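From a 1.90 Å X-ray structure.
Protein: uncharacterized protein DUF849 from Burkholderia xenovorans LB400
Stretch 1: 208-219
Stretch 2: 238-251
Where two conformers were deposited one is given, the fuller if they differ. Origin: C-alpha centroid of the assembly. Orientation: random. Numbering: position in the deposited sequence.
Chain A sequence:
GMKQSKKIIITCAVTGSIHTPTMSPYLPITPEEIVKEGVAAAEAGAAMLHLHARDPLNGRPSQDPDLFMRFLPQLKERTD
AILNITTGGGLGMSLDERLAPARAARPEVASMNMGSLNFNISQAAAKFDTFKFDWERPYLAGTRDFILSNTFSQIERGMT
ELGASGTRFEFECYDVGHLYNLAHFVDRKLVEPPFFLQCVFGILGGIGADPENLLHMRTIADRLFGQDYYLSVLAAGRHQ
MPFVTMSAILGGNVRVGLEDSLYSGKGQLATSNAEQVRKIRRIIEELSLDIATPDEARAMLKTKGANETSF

Stretch 1 208-219: GADPENLLHMRT
Stretch 2, residues 238-251: RHQMPFVTMSAILG

Two helices that run in roughly the same direction can pack through a short ladder of apolar side chains, and the pairing of helix 211-219 with helix 240-249 is a compact example. Their axes approach to 10.9 Å and cross at -34°, with CA atoms in register at Pro211-Phe243 (7.4 Å), Leu214-Ser247 (8.1 Å) and Leu215-Leu250 (8.3 Å).

Leu214 (chi1 t, chi2 p) forms the centre. Its CA-to-CB bond points toward the second helix, placing CD2 3.6 Å from CG of Met246, a selenomethionine (chi1 t, chi2 145°, chi3 p), and CG 3.8 Å from CD1 of Leu250 (m, t). Leu215 (m, p) starts sideways, yet its end turns inward, bringing its CD1 4.2 Å from Leu250 CD1. One turn before Leu215, CB of Pro211, whose ring is C-gamma exo, lies 3.6 Å from Met246 SE.

Toward the N-terminal end, Phe243 (chi1 -91°, chi2 70°) reaches the loop leading into the first helix: its CZ is 3.4 Å from Ala209 C, while Asp210 C meets the ring edge at 3.6 Å from CZ. Ala209 (phi/psi -86/62) directs CB over the face of His239 (chi1 m, chi2 -66°), 3.4 Å from the ring centroid and 15° off its normal, a CH-pi contact. Behind this loop, Asn213 ND2 donates to Gly208 O at 2.9 Å, tying the helix's first turn to the segment before it.

The polar edge lies at the other end. Arg218 (t, t, p, chi4 166°) runs out through two t torsions and turns at chi3, and Leu250 CD2 covers one face of its guanidinium, 3.8 Å from Arg218 NH2. Arg218 NH1 lies 2.8 Å from Leu250 O, but the poor angle rules out a hydrogen bond; none crosses the contact. Gly251 (phi/psi 89/16) then ends the second helix in a Schellman motif.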

# COMPACT_ATOMS: atom_id res chain seq x y z
N GLY A 208 2.07 14.72 3.01
CA GLY A 208 3.20 15.03 2.14
C GLY A 208 3.02 14.62 0.70
O GLY A 208 2.23 13.72 0.38
N ALA A 209 3.81 15.23 -0.17
CA ALA A 209 3.75 14.94 -1.61
C ALA A 209 4.63 13.75 -1.98
O ALA A 209 5.57 13.88 -2.75
CB ALA A 209 4.10 16.19 -2.42
N ASP A 210 4.31 12.58 -1.41
CA ASP A 210 4.93 11.30 -1.74
C ASP A 210 3.82 10.52 -2.49
O ASP A 210 2.69 10.45 -1.98
CB ASP A 210 5.39 10.54 -0.51
CG ASP A 210 6.69 11.10 0.08
OD1 ASP A 210 7.69 11.17 -0.66
OD2 ASP A 210 6.72 11.45 1.28
N PRO A 211 4.12 9.96 -3.68
CA PRO A 211 3.11 9.21 -4.48
C PRO A 211 2.28 8.17 -3.74
O PRO A 211 1.09 8.05 -4.02
CB PRO A 211 3.99 8.50 -5.52
CG PRO A 211 5.01 9.49 -5.81
CD PRO A 211 5.41 9.96 -4.41
N GLU A 212 2.91 7.44 -2.82
CA GLU A 212 2.23 6.43 -2.01
C GLU A 212 1.00 7.01 -1.29
O GLU A 212 0.01 6.30 -1.09
CB GLU A 212 3.13 5.81 -0.94
CG GLU A 212 4.31 5.00 -1.44
CD GLU A 212 5.57 5.82 -1.69
OE1 GLU A 212 5.51 7.08 -1.83
OE2 GLU A 212 6.62 5.17 -1.77
N ASN A 213 1.08 8.29 -0.89
CA ASN A 213 -0.05 8.95 -0.21
C ASN A 213 -1.28 9.10 -1.10
O ASN A 213 -2.39 8.98 -0.60
CB ASN A 213 0.39 10.31 0.38
CG ASN A 213 1.39 10.16 1.52
OD1 ASN A 213 1.32 9.19 2.28
ND2 ASN A 213 2.30 11.12 1.66
N LEU A 214 -1.09 9.35 -2.40
CA LEU A 214 -2.21 9.45 -3.33
C LEU A 214 -2.90 8.11 -3.52
O LEU A 214 -4.13 8.02 -3.43
CB LEU A 214 -1.78 10.03 -4.68
CG LEU A 214 -2.82 10.09 -5.81
CD1 LEU A 214 -4.10 10.77 -5.38
CD2 LEU A 214 -2.15 10.78 -7.00
N LEU A 215 -2.12 7.07 -3.81
CA LEU A 215 -2.70 5.73 -3.99
C LEU A 215 -3.37 5.25 -2.71
O LEU A 215 -4.39 4.62 -2.79
CB LEU A 215 -1.70 4.70 -4.52
CG LEU A 215 -1.41 4.78 -6.03
CD1 LEU A 215 -0.46 5.93 -6.35
CD2 LEU A 215 -0.85 3.45 -6.54
N HIS A 216 -2.79 5.58 -1.56
CA HIS A 216 -3.37 5.20 -0.27
C HIS A 216 -4.73 5.87 -0.06
O HIS A 216 -5.68 5.20 0.33
CB HIS A 216 -2.44 5.47 0.91
CG HIS A 216 -3.03 5.07 2.23
ND1 HIS A 216 -3.19 3.75 2.59
CD2 HIS A 216 -3.52 5.81 3.25
CE1 HIS A 216 -3.75 3.70 3.79
NE2 HIS A 216 -3.95 4.93 4.21
N MSE A 217 -4.80 7.18 -0.30
CA MSE A 217 -6.06 7.91 -0.16
C MSE A 217 -7.13 7.38 -1.12
O MSE A 217 -8.30 7.29 -0.73
CB MSE A 217 -5.83 9.42 -0.32
CG MSE A 217 -5.14 10.03 0.89
SE MSE A 217 -4.94 11.94 0.72
CE MSE A 217 -6.73 12.42 1.28
N ARG A 218 -6.74 6.98 -2.34
CA ARG A 218 -7.71 6.38 -3.27
C ARG A 218 -8.24 5.04 -2.72
O ARG A 218 -9.44 4.77 -2.81
CB ARG A 218 -7.16 6.20 -4.68
CG ARG A 218 -8.32 5.89 -5.63
CD ARG A 218 -7.98 5.60 -7.00
NE ARG A 218 -7.07 4.47 -7.16
CZ ARG A 218 -6.84 3.87 -8.32
NH1 ARG A 218 -7.51 4.23 -9.42
NH2 ARG A 218 -5.98 2.87 -8.38
N THR A 219 -7.36 4.23 -2.13
CA THR A 219 -7.74 2.94 -1.53
C THR A 219 -8.74 3.11 -0.39
O THR A 219 -9.75 2.38 -0.31
CB THR A 219 -6.49 2.17 -1.05
OG1 THR A 219 -5.68 1.90 -2.20
CG2 THR A 219 -6.84 0.86 -0.38
N ARG A 238 6.44 22.48 -7.06
CA ARG A 238 7.05 21.54 -8.00
C ARG A 238 6.30 20.20 -8.10
O ARG A 238 6.46 19.50 -9.08
CB ARG A 238 8.53 21.28 -7.63
CG ARG A 238 8.76 20.46 -6.36
CD ARG A 238 10.24 20.42 -6.00
NE ARG A 238 10.48 19.62 -4.79
CZ ARG A 238 10.38 20.04 -3.52
NH1 ARG A 238 10.01 21.29 -3.21
NH2 ARG A 238 10.63 19.18 -2.53
N HIS A 239 5.48 19.87 -7.10
CA HIS A 239 4.74 18.60 -7.08
C HIS A 239 3.49 18.59 -7.93
O HIS A 239 2.96 17.50 -8.18
CB HIS A 239 4.35 18.20 -5.65
CG HIS A 239 5.52 18.15 -4.72
ND1 HIS A 239 6.53 17.23 -4.87
CD2 HIS A 239 5.84 18.90 -3.64
CE1 HIS A 239 7.45 17.43 -3.93
NE2 HIS A 239 7.04 18.44 -3.17
N GLN A 240 3.03 19.77 -8.37
CA GLN A 240 1.79 19.92 -9.13
C GLN A 240 1.69 19.00 -10.34
O GLN A 240 0.79 18.19 -10.39
CB GLN A 240 1.62 21.36 -9.61
CG GLN A 240 0.33 21.65 -10.38
CD GLN A 240 0.24 23.10 -10.77
OE1 GLN A 240 0.97 23.54 -11.66
NE2 GLN A 240 -0.62 23.86 -10.10
N MSE A 241 2.60 19.14 -11.30
CA MSE A 241 2.49 18.34 -12.54
C MSE A 241 2.58 16.82 -12.37
O MSE A 241 1.74 16.10 -12.93
CB MSE A 241 3.40 18.88 -13.65
CG MSE A 241 2.93 20.25 -14.13
SE MSE A 241 1.15 20.24 -14.97
CE MSE A 241 0.84 22.14 -14.99
N PRO A 242 3.58 16.32 -11.62
CA PRO A 242 3.63 14.87 -11.37
C PRO A 242 2.39 14.34 -10.67
O PRO A 242 1.88 13.29 -11.05
CB PRO A 242 4.85 14.70 -10.45
CG PRO A 242 5.64 15.90 -10.63
CD PRO A 242 4.77 17.00 -11.08
N PHE A 243 1.89 15.07 -9.67
CA PHE A 243 0.68 14.61 -8.94
C PHE A 243 -0.59 14.61 -9.77
O PHE A 243 -1.32 13.63 -9.71
CB PHE A 243 0.48 15.35 -7.61
CG PHE A 243 1.14 14.66 -6.48
CD1 PHE A 243 2.53 14.62 -6.38
CD2 PHE A 243 0.39 13.93 -5.57
CE1 PHE A 243 3.16 13.92 -5.35
CE2 PHE A 243 1.00 13.23 -4.54
CZ PHE A 243 2.37 13.21 -4.44
N VAL A 244 -0.84 15.67 -10.53
CA VAL A 244 -2.03 15.71 -11.39
C VAL A 244 -1.92 14.70 -12.54
O VAL A 244 -2.94 14.18 -12.96
CB VAL A 244 -2.42 17.11 -11.87
CG1 VAL A 244 -2.75 18.00 -10.65
CG2 VAL A 244 -1.33 17.76 -12.75
N THR A 245 -0.70 14.44 -13.04
CA THR A 245 -0.49 13.39 -14.07
C THR A 245 -0.82 12.02 -13.46
O THR A 245 -1.51 11.20 -14.09
CB THR A 245 0.92 13.43 -14.65
OG1 THR A 245 1.14 14.73 -15.21
CG2 THR A 245 1.11 12.35 -15.75
N MSE A 246 -0.35 11.78 -12.24
CA MSE A 246 -0.66 10.54 -11.49
C MSE A 246 -2.19 10.40 -11.36
O MSE A 246 -2.75 9.32 -11.61
CB MSE A 246 0.06 10.60 -10.12
CG MSE A 246 0.25 9.32 -9.31
SE MSE A 246 2.04 9.51 -8.37
CE MSE A 246 1.80 11.11 -7.54
N SER A 247 -2.88 11.49 -10.99
CA SER A 247 -4.35 11.46 -10.87
C SER A 247 -5.00 11.01 -12.20
O SER A 247 -5.84 10.10 -12.20
CB SER A 247 -4.91 12.82 -10.47
OG SER A 247 -6.29 12.73 -10.20
N ALA A 248 -4.58 11.64 -13.30
CA ALA A 248 -5.09 11.28 -14.65
C ALA A 248 -4.93 9.78 -14.93
O ALA A 248 -5.89 9.13 -15.34
CB ALA A 248 -4.37 12.10 -15.74
N ILE A 249 -3.74 9.26 -14.65
CA ILE A 249 -3.40 7.83 -14.80
C ILE A 249 -4.28 6.92 -13.93
O ILE A 249 -4.72 5.85 -14.36
CB ILE A 249 -1.90 7.60 -14.51
CG1 ILE A 249 -1.06 8.24 -15.63
CG2 ILE A 249 -1.56 6.09 -14.37
CD1 ILE A 249 0.43 8.28 -15.32
N LEU A 250 -4.58 7.38 -12.72
CA LEU A 250 -5.46 6.65 -11.80
C LEU A 250 -6.97 6.77 -12.12
O LEU A 250 -7.78 6.19 -11.39
CB LEU A 250 -5.21 7.11 -10.35
CG LEU A 250 -3.81 6.85 -9.77
CD1 LEU A 250 -3.76 7.47 -8.37
CD2 LEU A 250 -3.47 5.35 -9.74
N GLY A 251 -7.37 7.49 -13.16
CA GLY A 251 -8.78 7.67 -13.52
C GLY A 251 -9.42 8.86 -12.83
O GLY A 251 -10.64 8.97 -12.82